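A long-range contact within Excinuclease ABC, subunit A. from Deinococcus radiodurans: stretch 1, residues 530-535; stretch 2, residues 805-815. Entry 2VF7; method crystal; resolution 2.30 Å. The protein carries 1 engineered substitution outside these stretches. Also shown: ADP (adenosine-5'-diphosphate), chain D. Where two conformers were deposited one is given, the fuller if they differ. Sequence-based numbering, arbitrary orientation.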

# COMPACT_ATOMS: atom_id res chain seq x y z
N GLY A 530 37.04 15.51 -14.74
CA GLY A 530 37.40 15.36 -13.33
C GLY A 530 36.58 14.31 -12.61
O GLY A 530 35.51 13.91 -13.09
N VAL A 531 37.11 13.85 -11.47
CA VAL A 531 36.49 12.87 -10.55
C VAL A 531 35.09 13.33 -10.06
O VAL A 531 34.79 14.53 -10.06
CB VAL A 531 37.49 12.61 -9.36
CG1 VAL A 531 36.81 12.53 -8.00
CG2 VAL A 531 38.37 11.39 -9.62
N SER A 532 34.23 12.38 -9.65
CA SER A 532 32.92 12.73 -9.10
C SER A 532 33.14 13.49 -7.80
O SER A 532 33.97 13.11 -6.98
CB SER A 532 32.06 11.50 -8.82
OG SER A 532 32.15 10.56 -9.88
N GLY A 533 32.39 14.57 -7.62
CA GLY A 533 32.54 15.41 -6.43
C GLY A 533 33.72 16.37 -6.49
O GLY A 533 34.03 17.01 -5.49
N SER A 534 34.36 16.45 -7.66
CA SER A 534 35.45 17.40 -7.92
C SER A 534 35.00 18.85 -7.85
O SER A 534 35.55 19.62 -7.07
CB SER A 534 36.03 17.17 -9.31
OG SER A 534 36.71 15.93 -9.35
N GLY A 535 34.02 19.22 -8.68
CA GLY A 535 33.53 20.59 -8.73
C GLY A 535 33.16 21.12 -10.10
O GLY A 535 32.86 22.29 -10.25
N ILE A 805 39.49 19.23 -13.57
CA ILE A 805 39.18 19.86 -12.31
C ILE A 805 39.54 18.96 -11.14
O ILE A 805 39.35 17.75 -11.20
CB ILE A 805 37.70 20.30 -12.24
CG1 ILE A 805 37.42 21.42 -13.26
CG2 ILE A 805 37.30 20.73 -10.83
CD1 ILE A 805 38.40 22.63 -13.23
N GLY A 806 40.10 19.61 -10.10
CA GLY A 806 40.42 19.05 -8.77
C GLY A 806 41.07 17.70 -8.79
O GLY A 806 40.67 16.85 -9.60
N PRO A 807 42.06 17.48 -7.90
CA PRO A 807 42.69 16.15 -7.78
C PRO A 807 41.64 15.08 -7.45
O PRO A 807 41.38 14.20 -8.27
CB PRO A 807 43.68 16.32 -6.62
CG PRO A 807 43.94 17.77 -6.54
CD PRO A 807 42.66 18.45 -6.98
N GLY A 808 41.02 15.19 -6.28
CA GLY A 808 40.01 14.24 -5.85
C GLY A 808 38.65 14.87 -5.69
O GLY A 808 38.31 15.83 -6.37
N ALA A 809 37.86 14.31 -4.78
CA ALA A 809 36.53 14.78 -4.53
C ALA A 809 36.50 15.63 -3.27
O ALA A 809 37.37 15.49 -2.42
CB ALA A 809 35.60 13.61 -4.38
N GLY A 810 35.50 16.50 -3.17
CA GLY A 810 35.23 17.28 -1.95
C GLY A 810 36.37 18.19 -1.52
O GLY A 810 36.80 19.05 -2.29
N GLU A 811 36.85 17.99 -0.29
CA GLU A 811 37.98 18.75 0.26
C GLU A 811 39.27 18.46 -0.50
O GLU A 811 40.14 19.34 -0.65
CB GLU A 811 38.15 18.45 1.75
CG GLU A 811 37.60 19.54 2.69
CD GLU A 811 38.69 20.39 3.37
OE1 GLU A 811 39.71 19.81 3.82
OE2 GLU A 811 38.52 21.63 3.47
N ASP A 812 39.39 17.23 -0.99
CA ASP A 812 40.54 16.78 -1.77
C ASP A 812 40.54 17.28 -3.24
O ASP A 812 41.53 17.10 -3.95
CB ASP A 812 40.63 15.24 -1.72
CG ASP A 812 40.95 14.70 -0.31
OD1 ASP A 812 40.17 13.85 0.19
OD2 ASP A 812 41.97 15.11 0.29
N GLY A 813 39.44 17.91 -3.68
CA GLY A 813 39.36 18.48 -5.04
C GLY A 813 39.22 19.99 -5.08
O GLY A 813 39.55 20.67 -4.12
N GLY A 814 38.72 20.52 -6.21
CA GLY A 814 38.39 21.95 -6.32
C GLY A 814 39.44 22.83 -6.99
O GLY A 814 39.27 24.06 -7.10
N ARG A 815 40.51 22.20 -7.44
CA ARG A 815 41.63 22.90 -8.06
C ARG A 815 41.55 22.72 -9.57
O ARG A 815 41.09 21.69 -10.03
CB ARG A 815 42.97 22.32 -7.58
CG ARG A 815 43.48 22.80 -6.22
CD ARG A 815 44.81 22.06 -5.81
NE ARG A 815 45.59 21.53 -6.94
CZ ARG A 815 46.31 22.26 -7.80
NH1 ARG A 815 46.35 23.59 -7.69
NH2 ARG A 815 46.97 21.68 -8.80
PB ADP D . 30.94 16.98 -9.57
O1B ADP D . 30.42 15.61 -9.24
O2B ADP D . 30.02 17.86 -10.38
O3B ADP D . 32.35 16.91 -10.10
PA ADP D . 30.05 18.92 -7.60
O1A ADP D . 28.83 18.31 -6.99
O2A ADP D . 29.92 20.00 -8.63
O3A ADP D . 31.04 17.77 -8.16
O5' ADP D . 30.83 19.60 -6.36
C5' ADP D . 31.59 18.82 -5.45
C4' ADP D . 31.48 19.30 -4.01
O4' ADP D . 30.46 20.28 -3.86
C3' ADP D . 31.07 18.12 -3.15
O3' ADP D . 31.75 18.18 -1.90
C2' ADP D . 29.58 18.31 -2.96
O2' ADP D . 29.06 17.67 -1.78
C1' ADP D . 29.44 19.82 -2.96
N9 ADP D . 28.08 20.22 -3.41
C8 ADP D . 27.66 20.26 -4.70
N7 ADP D . 26.37 20.67 -4.79
C5 ADP D . 25.95 20.89 -3.52
C6 ADP D . 24.69 21.33 -2.87
N6 ADP D . 23.61 21.63 -3.64
N1 ADP D . 24.66 21.44 -1.52
C2 ADP D . 25.73 21.13 -0.76
N3 ADP D . 26.91 20.72 -1.27
C4 ADP D . 27.08 20.59 -2.62
O HOH W 1 39.94 15.09 -11.42

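Ile-805 opens the contact: its carbonyl O lies 3.7 Å from Gly-530 CA, where an ideal CB would clash with it, and its CG2 packs 4.1 Å from Ser-534 CB. Gly-806 is reached through water 1, which accepts from Val-531 N (3.1 Å) and donates to Gly-806 O (2.6 Å), bridging the two backbones. Val-531 CG1 lies against the backbone of Gly-808, 3.8 Å from Gly-808 C. The Gly-808 O atom approaches Ser-534 OG at 3.4 Å, but that hydroxyl donates within its own stretch, in a very short hydrogen bond to Val-531 O (OG to O, 2.5 Å), so it helps hold the type II turn from Val-531 to Ser-534. Ala-809 sits against this turn: its CB makes an apolar contact with Val-531 CG1 at 4.0 Å and is 3.1 Å from Ser-532 O, while its CA makes a CA-H...O contact with Gly-533 O at 3.5 Å. That same oxygen accepts the one direct hydrogen bond between the stretches, from Gly-810 N to Gly-533 O, 2.8 Å and nearly straight at 170°. Gly-533 has hydrogen bonds at both ends of its backbone: its O accepts from Gly-810 N, and its N donates to ADP O1B at 2.8 Å. Farther on, Gly-814 N comes within 3.4 Å of Ser-534 O, at an angle too poor for a hydrogen bond.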